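Local coordinates for WGR domain-containing protein (Bacteroides fragilis, PDB 2RA8), which is of unknown function but joins a WGR domain, of a kind often found in nucleic-acid-associated proteins, to a domain of leucine-rich repeats, at residues Thr68-Glu71 against Val72-Met76. Sequence-based numbering, arbitrary orientation.
Sequences TLEE and VAKEM
K74 lies back along the short helix 70-75 toward E70, one turn earlier, and each atom of its side chain finds something there. CB of K74 rests 3.3 Å from O of E70, and CG is about as close to the same oxygen. CD, farther out, still brushes that carbonyl. CE of K74 then reaches the carboxylate, 3.1 Å from OE2 of E70, and NZ of K74 closes a salt bridge with OE2 of E70 at 3.4 Å. The lysine chain is extended beyond CG. E70 carries its own CG opposite the backbone N (chi1 -155°) and runs straight on from there, which brings OE2 to CE and NZ, the two side chains crossing at a slant, although its CB points away from 72-76. OE2 also has a long, weak ion pair with K2. Beneath the side chains, N of K74 donates to O of E70 at 2.9 Å. This i to i+4 salt bridge sits on the surface of a helix of less than two turns that follows strand 66-67, the edge strand of the antiparallel sheet of the N-terminal WGR domain; E70 and A73 lean on V4 of the neighbouring strand 3-8. L69 is the N-cap residue: its O accepts a hydrogen bond from N of A73 and a weak one from N of V72, while CB of L69 touches CG2 of V72 at 4.0 Å. Ahead of the helix, the side chain of T68 crosses that of V72 at about a right angle, with CG2 of T68 set 3.8 Å from CG1 of V72 and 4.4 Å from the selenium of selenomethionine M76. Its OG1 turns back instead to bond O of V66.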
# COMPACT_ATOMS: atom_id res chain seq x y z
N THR A 68 17.39 -0.29 -22.37
CA THR A 68 17.81 0.95 -23.02
C THR A 68 19.32 1.08 -23.09
O THR A 68 20.02 0.71 -22.16
CB THR A 68 17.27 2.17 -22.21
OG1 THR A 68 15.87 2.00 -21.95
CG2 THR A 68 17.46 3.46 -22.97
N LEU A 69 19.82 1.62 -24.20
CA LEU A 69 21.26 1.82 -24.35
C LEU A 69 21.75 2.66 -23.20
O LEU A 69 21.12 3.65 -22.83
CB LEU A 69 21.58 2.57 -25.65
CG LEU A 69 21.49 1.77 -26.95
CD1 LEU A 69 21.61 2.72 -28.15
CD2 LEU A 69 22.60 0.74 -26.97
N GLU A 70 22.89 2.28 -22.63
CA GLU A 70 23.44 3.01 -21.49
C GLU A 70 23.65 4.50 -21.75
O GLU A 70 23.31 5.33 -20.91
CB GLU A 70 24.77 2.40 -21.05
CG GLU A 70 25.09 2.67 -19.59
CD GLU A 70 26.45 2.14 -19.19
OE1 GLU A 70 26.89 1.13 -19.77
OE2 GLU A 70 27.06 2.74 -18.29
N GLU A 71 24.20 4.85 -22.91
CA GLU A 71 24.43 6.26 -23.20
C GLU A 71 23.15 7.05 -23.24
O GLU A 71 23.13 8.23 -22.90
CB GLU A 71 25.19 6.42 -24.53
CG GLU A 71 24.38 6.10 -25.77
CD GLU A 71 25.27 5.88 -26.98
OE1 GLU A 71 25.86 4.79 -27.11
OE2 GLU A 71 25.39 6.82 -27.80
N VAL A 72 22.07 6.40 -23.66
CA VAL A 72 20.78 7.07 -23.71
C VAL A 72 20.22 7.25 -22.31
O VAL A 72 19.89 8.36 -21.91
CB VAL A 72 19.78 6.28 -24.58
CG1 VAL A 72 18.37 6.82 -24.41
CG2 VAL A 72 20.21 6.36 -26.03
N ALA A 73 20.12 6.15 -21.55
CA ALA A 73 19.60 6.22 -20.19
C ALA A 73 20.36 7.20 -19.34
O ALA A 73 19.77 7.91 -18.52
CB ALA A 73 19.63 4.83 -19.54
N LYS A 74 21.68 7.23 -19.50
CA LYS A 74 22.52 8.14 -18.74
C LYS A 74 22.12 9.58 -18.91
O LYS A 74 22.21 10.37 -17.98
CB LYS A 74 23.99 8.02 -19.17
CG LYS A 74 24.77 6.90 -18.51
CD LYS A 74 26.22 6.94 -18.97
CE LYS A 74 27.05 5.83 -18.33
NZ LYS A 74 28.42 5.77 -18.92
N GLU A 75 21.68 9.94 -20.11
CA GLU A 75 21.29 11.32 -20.36
C GLU A 75 19.82 11.60 -20.16
O GLU A 75 19.40 12.75 -20.27
CB GLU A 75 21.70 11.73 -21.78
CG GLU A 75 23.20 11.65 -22.02
CD GLU A 75 23.99 12.44 -21.00
OE1 GLU A 75 23.71 13.65 -20.84
OE2 GLU A 75 24.89 11.87 -20.36
N MSE A 76 19.02 10.58 -19.86
CA MSE A 76 17.60 10.79 -19.65
C MSE A 76 17.32 11.52 -18.36
O MSE A 76 18.03 11.35 -17.37
CB MSE A 76 16.85 9.45 -19.66
CG MSE A 76 16.75 8.80 -21.04
SE MSE A 76 15.83 7.08 -21.01
CE MSE A 76 14.01 7.72 -20.86